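Local coordinates for protein type C neurotoxin (Clostridium botulinum, PDB 3PME) that probably binds gangliosides and phospholipids at nerve-cell membranes, as the receptor-binding domain of a C/D mosaic botulinum neurotoxin, at residues Y23-V33 against G49-I60; S63-V71 against N199-N207. All coordinates share one frame; numbering follows the deposited sequence.

How the contacts relate
Both contacts lie in the concanavalin-like N-terminal half of the receptor-binding domain, and each is partly buried. Contact 1 pairs strand 26-30, an outermost strand of a three-stranded sheet, with strand 51-55; one face is apolar and covered by strands 6-13 and 42-45, the other carries charge. Contact 2 joins two strands of the larger sheet, 68-77 and 193-201, near the start of one and the end of the other, so a short ladder gives way to a serine bound to a loop. Regular backbone bonding dominates the first; the second divides its bonds evenly between two of the ladder and two made by a serine hydroxyl. Centres about 20 Å apart, they meet where I60 packs on I65.

Contact 1 of 2, residues Y23-V33 against G49-I60; sequences YNAEVRLEGDV and GDKIIVNLNNNI
The carbonyl oxygen of Y23 is gripped by two waters that tie it to N57. One lies 2.9 Å from Y23 O and accepts from N57 N; the other, 2.7 Å from Y23 O, accepts from N57 ND2. Nearby, the methyl CD1 of I60 comes within 3.5 Å of Y23 CB at the foot of the ring. Beyond this wet end the chains pair as antiparallel strands, with reciprocal backbone bonds joining E26 to N55, R28 to I53 and E30 to K51. The bond from I53 N to R28 O is short at 2.7 Å and nearly straight.

Side chains alternate between two faces. On one, E26, R28 and E30 form a salt-bridge network: the guanidinium holds E26 OE2 and E30 OE1 at its edge, in its plane, both through weak bonds of 3.3 Å from NH1 and NH2 respectively. A bend in the R28 chain at chi3 (77°) turns the flat group across the strand, bringing the rim of one face over I53 CB, 3.9 Å from the plane. Arginine suits this place because it can meet two acids and an aliphatic neighbour at once. N55 lies alongside E26, both pointing the same way, and its OD1 is bonded to T178 OG1 on the next strand.

The opposite face is apolar. V27 CG1 runs alongside I52 CG2 at 3.9 Å, L29 lies beside I52 CG1, and V33 crosses the isoleucine at about a right angle. Beta-branched valine and isoleucine suit extended backbone; V27 packs on strand 6-13, I52 and V33 on strand 42-45. Strand 26-30 is thus outermost and 51-55 central, with 178-181 beyond, in a three-stranded sheet of the lectin-like jelly-roll sandwich.

Contact 2 of 2, residues S63-V71 against N199-N207; sequences SAIYENSSV and NIFSKELSN. With SO4 (sulfate ion), chain B.
S70 packs its CB against L205 CG and F201 CD1, 4.1 Å from the latter. Its hydroxyl works in both directions. S70 OG donates to K203 O over 2.7 Å, in the carbonyl plane and on a lone pair, and accepts from L205 N at 2.9 Å. With OG anti to its own carbonyl carbon (chi1 -55°), the hydroxyl faces the chain leaving strand 193-201, and this small, buried side chain satisfies two backbone groups that no longer belong to a regular ladder.

The ladder itself is short. S70 and F201 exchange backbone bonds, that from F201 N to S70 O being 2.8 Å long, and V71 then stands beside I200. This joins strands 68-77 and 193-201 in the large antiparallel sheet of the lectin-like sandwich; strand 141-148 continues it beyond the first, strand 6-13 beyond the second. L205 CD1 sits 3.9 Å above the F201 ring, over its centre, while the carbonyl oxygen of S70 lies at the ring's edge, in plane.

On the other face of the sheet I65 reaches over from the 3-10 turn, its CD1 4.1 Å from I200 CG2, a slim aliphatic arm bridging turn and strand. Farther along, S206 N-caps helix 207-218, and N207 N donates almost straight (173°) to sulfate O3 at 2.7 Å, an anion probably from the crystallisation liquor that the helix start probably attracts.

Contact 1 of 2, residues Y23-V33 against G49-I60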
loop_
_atom_site.group_PDB
_atom_site.type_symbol
_atom_site.label_atom_id
_atom_site.label_comp_id
_atom_site.label_asym_id
_atom_site.label_seq_id
_atom_site.Cartn_x
_atom_site.Cartn_y
_atom_site.Cartn_z
ATOM N N TYR A 23 16.975 -23.666 6.359
ATOM C CA TYR A 23 16.432 -25.021 6.402
ATOM C C TYR A 23 16.158 -25.586 5.013
ATOM O O TYR A 23 15.680 -26.705 4.879
ATOM C CB TYR A 23 15.163 -25.074 7.261
ATOM C CG TYR A 23 15.400 -24.708 8.704
ATOM C CD1 TYR A 23 15.808 -25.666 9.626
ATOM C CD2 TYR A 23 15.230 -23.404 9.144
ATOM C CE1 TYR A 23 16.028 -25.332 10.951
ATOM C CE2 TYR A 23 15.444 -23.060 10.462
ATOM C CZ TYR A 23 15.849 -24.027 11.361
ATOM O OH TYR A 23 16.067 -23.682 12.678
ATOM N N ASN A 24 16.464 -24.801 3.984
ATOM C CA ASN A 24 16.434 -25.270 2.601
ATOM C C ASN A 24 15.170 -26.017 2.164
ATOM O O ASN A 24 15.249 -27.086 1.560
ATOM C CB ASN A 24 17.672 -26.131 2.310
ATOM C CG ASN A 24 18.950 -25.319 2.291
ATOM O OD1 ASN A 24 19.770 -25.410 3.205
ATOM N ND2 ASN A 24 19.125 -24.511 1.247
ATOM N N ALA A 25 14.000 -25.453 2.441
ATOM C CA ALA A 25 12.772 -26.077 1.966
ATOM C C ALA A 25 12.803 -26.146 0.446
ATOM O O ALA A 25 13.420 -25.300 -0.208
ATOM C CB ALA A 25 11.552 -25.281 2.431
ATOM N N GLU A 26 12.143 -27.151 -0.118
ATOM C CA GLU A 26 11.962 -27.195 -1.561
ATOM C C GLU A 26 10.859 -26.225 -1.969
ATOM O O GLU A 26 9.773 -26.240 -1.398
ATOM C CB GLU A 26 11.599 -28.604 -2.028
ATOM C CG GLU A 26 11.227 -28.658 -3.496
ATOM C CD GLU A 26 10.630 -29.990 -3.912
ATOM O OE1 GLU A 26 10.526 -30.902 -3.060
ATOM O OE2 GLU A 26 10.261 -30.120 -5.099
ATOM N N VAL A 27 11.146 -25.389 -2.959
ATOM C CA VAL A 27 10.167 -24.439 -3.469
ATOM C C VAL A 27 10.009 -24.669 -4.964
ATOM O O VAL A 27 10.913 -24.365 -5.743
ATOM C CB VAL A 27 10.610 -22.990 -3.211
ATOM C CG1 VAL A 27 9.591 -21.999 -3.773
ATOM C CG2 VAL A 27 10.834 -22.757 -1.719
ATOM N N ARG A 28 8.876 -25.232 -5.360
ATOM C CA ARG A 28 8.641 -25.512 -6.768
ATOM C C ARG A 28 7.503 -24.666 -7.306
ATOM O O ARG A 28 6.443 -24.581 -6.696
ATOM C CB ARG A 28 8.328 -26.991 -6.986
ATOM C CG ARG A 28 8.128 -27.347 -8.450
ATOM C CD ARG A 28 7.929 -28.842 -8.652
ATOM N NE ARG A 28 6.583 -29.281 -8.291
ATOM C CZ ARG A 28 6.278 -29.932 -7.173
ATOM N NH1 ARG A 28 7.224 -30.227 -6.291
ATOM N NH2 ARG A 28 5.023 -30.291 -6.933
ATOM N N LEU A 29 7.725 -24.045 -8.458
ATOM C CA LEU A 29 6.701 -23.215 -9.072
ATOM C C LEU A 29 6.032 -23.923 -10.241
ATOM O O LEU A 29 6.701 -24.372 -11.174
ATOM C CB LEU A 29 7.279 -21.869 -9.517
ATOM C CG LEU A 29 7.452 -20.813 -8.419
ATOM C CD1 LEU A 29 8.618 -21.152 -7.501
ATOM C CD2 LEU A 29 7.642 -19.442 -9.032
ATOM N N GLU A 30 4.708 -24.025 -10.174
ATOM C CA GLU A 30 3.917 -24.588 -11.259
ATOM C C GLU A 30 3.151 -23.479 -11.961
ATOM O O GLU A 30 2.858 -22.441 -11.367
ATOM C CB GLU A 30 2.945 -25.640 -10.731
ATOM C CG GLU A 30 3.613 -26.843 -10.100
ATOM C CD GLU A 30 2.629 -27.954 -9.803
ATOM O OE1 GLU A 30 3.066 -29.024 -9.324
ATOM O OE2 GLU A 30 1.419 -27.755 -10.051
ATOM N N GLY A 31 2.829 -23.693 -13.232
ATOM C CA GLY A 31 2.148 -22.673 -14.001
ATOM C C GLY A 31 3.063 -21.493 -14.255
ATOM O O GLY A 31 4.278 -21.647 -14.360
ATOM N N ASP A 32 2.473 -20.306 -14.334
ATOM C CA ASP A 32 3.214 -19.123 -14.736
ATOM C C ASP A 32 3.200 -18.070 -13.638
ATOM O O ASP A 32 2.755 -16.939 -13.847
ATOM C CB ASP A 32 2.621 -18.556 -16.027
ATOM C CG ASP A 32 2.399 -19.627 -17.084
ATOM O OD1 ASP A 32 3.281 -20.503 -17.246
ATOM O OD2 ASP A 32 1.337 -19.596 -17.747
ATOM N N VAL A 33 3.698 -18.444 -12.466
ATOM C CA VAL A 33 3.751 -17.510 -11.348
ATOM C C VAL A 33 4.760 -16.385 -11.604
ATOM O O VAL A 33 5.961 -16.630 -11.776
ATOM C CB VAL A 33 4.088 -18.240 -10.032
ATOM C CG1 VAL A 33 4.164 -17.249 -8.871
ATOM C CG2 VAL A 33 3.059 -19.315 -9.759
ATOM N N GLY A 49 -3.957 -22.099 -12.706
ATOM C CA GLY A 49 -2.835 -23.023 -12.767
ATOM C C GLY A 49 -1.572 -22.561 -12.057
ATOM O O GLY A 49 -0.629 -23.336 -11.890
ATOM N N ASP A 50 -1.543 -21.298 -11.645
ATOM C CA ASP A 50 -0.368 -20.741 -10.987
ATOM C C ASP A 50 -0.274 -21.288 -9.564
ATOM O O ASP A 50 -1.149 -21.024 -8.750
ATOM C CB ASP A 50 -0.464 -19.212 -10.921
ATOM C CG ASP A 50 -0.671 -18.571 -12.280
ATOM O OD1 ASP A 50 -0.491 -19.263 -13.309
ATOM O OD2 ASP A 50 -1.005 -17.364 -12.311
ATOM N N LYS A 51 0.782 -22.040 -9.259
ATOM C CA LYS A 51 0.968 -22.553 -7.900
ATOM C C LYS A 51 2.418 -22.522 -7.454
ATOM O O LYS A 51 3.328 -22.755 -8.245
ATOM C CB LYS A 51 0.479 -23.996 -7.785
ATOM C CG LYS A 51 -0.987 -24.207 -8.074
ATOM C CD LYS A 51 -1.380 -25.632 -7.729
ATOM C CE LYS A 51 -2.825 -25.904 -8.093
ATOM N NZ LYS A 51 -3.723 -24.895 -7.470
ATOM N N ILE A 52 2.633 -22.244 -6.175
ATOM C CA ILE A 52 3.939 -22.449 -5.580
ATOM C C ILE A 52 3.786 -23.583 -4.580
ATOM O O ILE A 52 2.949 -23.512 -3.689
ATOM C CB ILE A 52 4.442 -21.202 -4.858
ATOM C CG1 ILE A 52 4.524 -20.018 -5.826
ATOM C CG2 ILE A 52 5.798 -21.482 -4.215
ATOM C CD1 ILE A 52 4.982 -18.725 -5.171
ATOM N N ILE A 53 4.566 -24.644 -4.746
ATOM C CA ILE A 53 4.495 -25.776 -3.831
ATOM C C ILE A 53 5.733 -25.760 -2.954
ATOM O O ILE A 53 6.857 -25.817 -3.457
ATOM C CB ILE A 53 4.460 -27.116 -4.588
ATOM C CG1 ILE A 53 3.407 -27.095 -5.703
ATOM C CG2 ILE A 53 4.267 -28.281 -3.615
ATOM C CD1 ILE A 53 2.070 -26.586 -5.282
ATOM N N VAL A 54 5.537 -25.659 -1.645
ATOM C CA VAL A 54 6.659 -25.651 -0.714
ATOM C C VAL A 54 6.654 -26.929 0.113
ATOM O O VAL A 54 5.666 -27.238 0.761
ATOM C CB VAL A 54 6.604 -24.430 0.226
ATOM C CG1 VAL A 54 7.790 -24.426 1.185
ATOM C CG2 VAL A 54 6.560 -23.128 -0.584
ATOM N N ASN A 55 7.748 -27.683 0.063
ATOM C CA ASN A 55 7.903 -28.846 0.931
ATOM C C ASN A 55 9.000 -28.601 1.951
ATOM O O ASN A 55 10.178 -28.526 1.598
ATOM C CB ASN A 55 8.236 -30.090 0.107
ATOM C CG ASN A 55 7.053 -30.598 -0.677
ATOM O OD1 ASN A 55 6.122 -31.164 -0.109
ATOM N ND2 ASN A 55 7.082 -30.407 -1.989
ATOM N N LEU A 56 8.608 -28.452 3.209
ATOM C CA LEU A 56 9.557 -28.278 4.295
ATOM C C LEU A 56 10.244 -29.598 4.591
ATOM O O LEU A 56 9.688 -30.665 4.340
ATOM C CB LEU A 56 8.837 -27.817 5.562
ATOM C CG LEU A 56 8.434 -26.347 5.720
ATOM C CD1 LEU A 56 7.707 -25.833 4.497
ATOM C CD2 LEU A 56 7.571 -26.201 6.982
ATOM N N ASN A 57 11.460 -29.510 5.115
ATOM C CA ASN A 57 12.112 -30.647 5.726
ATOM C C ASN A 57 11.227 -31.050 6.885
ATOM O O ASN A 57 11.034 -30.279 7.830
ATOM C CB ASN A 57 13.501 -30.241 6.223
ATOM C CG ASN A 57 14.256 -31.389 6.859
ATOM O OD1 ASN A 57 13.669 -32.256 7.506
ATOM N ND2 ASN A 57 15.574 -31.395 6.687
ATOM N N ASN A 58 10.672 -32.251 6.804
ATOM C CA ASN A 58 9.692 -32.695 7.788
ATOM C C ASN A 58 10.196 -32.602 9.220
ATOM O O ASN A 58 9.409 -32.437 10.151
ATOM C CB ASN A 58 9.242 -34.126 7.500
ATOM C CG ASN A 58 7.946 -34.469 8.202
ATOM O OD1 ASN A 58 6.977 -33.718 8.124
ATOM N ND2 ASN A 58 7.921 -35.599 8.896
ATOM N N ASN A 59 11.510 -32.713 9.398
ATOM C CA ASN A 59 12.086 -32.726 10.737
ATOM C C ASN A 59 11.879 -31.412 11.476
ATOM O O ASN A 59 11.935 -31.367 12.703
ATOM C CB ASN A 59 13.569 -33.104 10.691
ATOM C CG ASN A 59 13.791 -34.523 10.204
ATOM O OD1 ASN A 59 14.354 -34.743 9.133
ATOM N ND2 ASN A 59 13.329 -35.490 10.977
ATOM N N ILE A 60 11.634 -30.343 10.724
ATOM C CA ILE A 60 11.304 -29.054 11.315
ATOM C C ILE A 60 10.060 -29.139 12.196
ATOM O O ILE A 60 9.954 -28.429 13.193
ATOM C CB ILE A 60 11.061 -27.979 10.231
ATOM C CG1 ILE A 60 12.376 -27.558 9.592
ATOM C CG2 ILE A 60 10.372 -26.755 10.821
ATOM C CD1 ILE A 60 12.191 -26.573 8.457
HETATM O O HOH W 1 12.795 -27.061 5.198
HETATM O O HOH W 2 17.038 -28.662 6.095
#

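Contact 2 of 2, residues S63-V71 against N199-N207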
loop_
_atom_site.group_PDB
_atom_site.type_symbol
_atom_site.label_atom_id
_atom_site.label_comp_id
_atom_site.label_asym_id
_atom_site.label_seq_id
_atom_site.Cartn_x
_atom_site.Cartn_y
_atom_site.Cartn_z
ATOM N N SER A 63 9.495 -29.910 16.681
ATOM C CA SER A 63 10.064 -28.739 17.334
ATOM C C SER A 63 8.951 -27.942 18.001
ATOM O O SER A 63 7.806 -28.386 18.057
ATOM C CB SER A 63 10.763 -27.850 16.307
ATOM O OG SER A 63 9.811 -27.208 15.473
ATOM N N ALA A 64 9.294 -26.750 18.479
ATOM C CA ALA A 64 8.330 -25.882 19.146
ATOM C C ALA A 64 7.178 -25.489 18.231
ATOM O O ALA A 64 6.162 -25.007 18.712
ATOM C CB ALA A 64 9.019 -24.637 19.677
ATOM N N ILE A 65 7.344 -25.696 16.925
ATOM C CA ILE A 65 6.326 -25.323 15.938
ATOM C C ILE A 65 4.989 -25.982 16.237
ATOM O O ILE A 65 3.926 -25.438 15.932
ATOM C CB ILE A 65 6.748 -25.697 14.496
ATOM C CG1 ILE A 65 5.938 -24.896 13.477
ATOM C CG2 ILE A 65 6.586 -27.185 14.239
ATOM C CD1 ILE A 65 6.320 -23.449 13.413
ATOM N N TYR A 66 5.035 -27.158 16.850
ATOM C CA TYR A 66 3.802 -27.846 17.182
ATOM C C TYR A 66 3.124 -27.240 18.409
ATOM O O TYR A 66 1.953 -27.507 18.667
ATOM C CB TYR A 66 4.050 -29.343 17.369
ATOM C CG TYR A 66 3.501 -30.195 16.245
ATOM C CD1 TYR A 66 2.136 -30.272 16.018
ATOM C CD2 TYR A 66 4.345 -30.934 15.430
ATOM C CE1 TYR A 66 1.624 -31.057 15.006
ATOM C CE2 TYR A 66 3.848 -31.718 14.403
ATOM C CZ TYR A 66 2.482 -31.777 14.201
ATOM O OH TYR A 66 1.971 -32.558 13.194
ATOM N N GLU A 67 3.855 -26.424 19.165
ATOM C CA GLU A 67 3.286 -25.754 20.331
ATOM C C GLU A 67 2.990 -24.283 20.062
ATOM O O GLU A 67 1.980 -23.752 20.517
ATOM C CB GLU A 67 4.235 -25.860 21.528
ATOM C CG GLU A 67 4.765 -27.264 21.783
ATOM C CD GLU A 67 5.970 -27.261 22.711
ATOM O OE1 GLU A 67 5.993 -26.440 23.657
ATOM O OE2 GLU A 67 6.899 -28.070 22.491
ATOM N N ASN A 68 3.881 -23.625 19.329
ATOM C CA ASN A 68 3.717 -22.204 19.046
ATOM C C ASN A 68 4.368 -21.784 17.737
ATOM O O ASN A 68 5.449 -22.254 17.385
ATOM C CB ASN A 68 4.238 -21.344 20.208
ATOM C CG ASN A 68 5.582 -21.815 20.747
ATOM O OD1 ASN A 68 6.510 -22.113 19.993
ATOM N ND2 ASN A 68 5.687 -21.883 22.076
ATOM N N SER A 69 3.703 -20.892 17.005
ATOM C CA SER A 69 4.230 -20.456 15.721
ATOM C C SER A 69 3.693 -19.083 15.383
ATOM O O SER A 69 2.733 -18.610 15.993
ATOM C CB SER A 69 3.787 -21.412 14.618
ATOM O OG SER A 69 2.387 -21.294 14.427
ATOM N N SER A 70 4.316 -18.458 14.391
ATOM C CA SER A 70 3.786 -17.240 13.800
ATOM C C SER A 70 3.927 -17.335 12.290
ATOM O O SER A 70 4.873 -17.932 11.774
ATOM C CB SER A 70 4.518 -16.003 14.317
ATOM O OG SER A 70 4.492 -15.952 15.744
ATOM N N VAL A 71 2.978 -16.740 11.584
ATOM C CA VAL A 71 3.048 -16.678 10.141
ATOM C C VAL A 71 2.913 -15.204 9.783
ATOM O O VAL A 71 2.009 -14.541 10.282
ATOM C CB VAL A 71 1.900 -17.471 9.503
ATOM C CG1 VAL A 71 1.955 -17.323 8.002
ATOM C CG2 VAL A 71 1.958 -18.962 9.933
ATOM N N ASN A 199 6.821 -15.581 5.637
ATOM C CA ASN A 199 7.677 -16.140 6.691
ATOM C C ASN A 199 6.886 -17.015 7.653
ATOM O O ASN A 199 5.734 -16.716 7.978
ATOM C CB ASN A 199 8.296 -15.023 7.537
ATOM C CG ASN A 199 9.364 -14.252 6.797
ATOM O OD1 ASN A 199 10.148 -14.830 6.063
ATOM N ND2 ASN A 199 9.415 -12.943 7.016
ATOM N N ILE A 200 7.516 -18.076 8.151
ATOM C CA ILE A 200 6.948 -18.817 9.273
ATOM C C ILE A 200 7.992 -18.890 10.377
ATOM O O ILE A 200 9.158 -19.119 10.105
ATOM C CB ILE A 200 6.494 -20.224 8.870
ATOM C CG1 ILE A 200 5.404 -20.135 7.797
ATOM C CG2 ILE A 200 5.961 -20.996 10.106
ATOM C CD1 ILE A 200 4.901 -21.465 7.281
ATOM N N PHE A 201 7.557 -18.674 11.614
ATOM C CA PHE A 201 8.446 -18.646 12.776
ATOM C C PHE A 201 8.035 -19.757 13.731
ATOM O O PHE A 201 6.851 -20.092 13.826
ATOM C CB PHE A 201 8.330 -17.303 13.511
ATOM C CG PHE A 201 8.673 -16.103 12.668
ATOM C CD1 PHE A 201 7.725 -15.535 11.820
ATOM C CD2 PHE A 201 9.933 -15.530 12.743
ATOM C CE1 PHE A 201 8.044 -14.431 11.048
ATOM C CE2 PHE A 201 10.255 -14.429 11.978
ATOM C CZ PHE A 201 9.307 -13.875 11.131
ATOM N N SER A 202 9.009 -20.311 14.447
ATOM C CA SER A 202 8.742 -21.401 15.386
ATOM C C SER A 202 8.502 -20.884 16.799
ATOM O O SER A 202 8.759 -21.576 17.784
ATOM C CB SER A 202 9.913 -22.378 15.404
ATOM O OG SER A 202 11.082 -21.704 15.830
ATOM N N LYS A 203 8.025 -19.655 16.900
ATOM C CA LYS A 203 7.633 -19.099 18.181
ATOM C C LYS A 203 6.484 -18.135 17.959
ATOM O O LYS A 203 6.225 -17.716 16.827
ATOM C CB LYS A 203 8.809 -18.372 18.837
ATOM C CG LYS A 203 9.277 -17.160 18.061
ATOM C CD LYS A 203 10.552 -16.566 18.638
ATOM C CE LYS A 203 10.268 -15.557 19.727
ATOM N NZ LYS A 203 11.530 -14.873 20.135
ATOM N N GLU A 204 5.808 -17.785 19.043
ATOM C CA GLU A 204 4.773 -16.772 19.040
ATOM C C GLU A 204 5.450 -15.416 19.207
ATOM O O GLU A 204 6.014 -15.121 20.260
ATOM C CB GLU A 204 3.799 -17.042 20.195
ATOM C CG GLU A 204 2.746 -15.982 20.397
ATOM C CD GLU A 204 1.885 -16.248 21.617
ATOM O OE1 GLU A 204 1.994 -17.355 22.190
ATOM O OE2 GLU A 204 1.113 -15.344 22.002
ATOM N N LEU A 205 5.430 -14.594 18.157
ATOM C CA LEU A 205 6.124 -13.314 18.211
ATOM C C LEU A 205 5.385 -12.349 19.125
ATOM O O LEU A 205 4.156 -12.288 19.096
ATOM C CB LEU A 205 6.236 -12.696 16.817
ATOM C CG LEU A 205 7.112 -13.405 15.786
ATOM C CD1 LEU A 205 7.144 -12.597 14.490
ATOM C CD2 LEU A 205 8.515 -13.612 16.322
ATOM N N SER A 206 6.131 -11.601 19.929
ATOM C CA SER A 206 5.541 -10.570 20.780
ATOM C C SER A 206 4.971 -9.447 19.920
ATOM O O SER A 206 5.326 -9.311 18.756
ATOM C CB SER A 206 6.592 -9.990 21.722
ATOM O OG SER A 206 7.565 -9.261 20.998
ATOM N N ASN A 207 4.092 -8.636 20.492
ATOM C CA ASN A 207 3.608 -7.461 19.787
ATOM C C ASN A 207 4.758 -6.585 19.318
ATOM O O ASN A 207 4.740 -6.063 18.199
ATOM C CB ASN A 207 2.656 -6.665 20.666
ATOM C CG ASN A 207 1.356 -7.395 20.894
ATOM O OD1 ASN A 207 1.179 -8.515 20.414
ATOM N ND2 ASN A 207 0.433 -6.766 21.612
HETATM S S SO4 B . 2.285 -9.450 23.942
HETATM O O1 SO4 B . 1.549 -10.565 23.349
HETATM O O2 SO4 B . 2.869 -9.897 25.204
HETATM O O3 SO4 B . 3.347 -9.028 23.040
HETATM O O4 SO4 B . 1.369 -8.339 24.184
#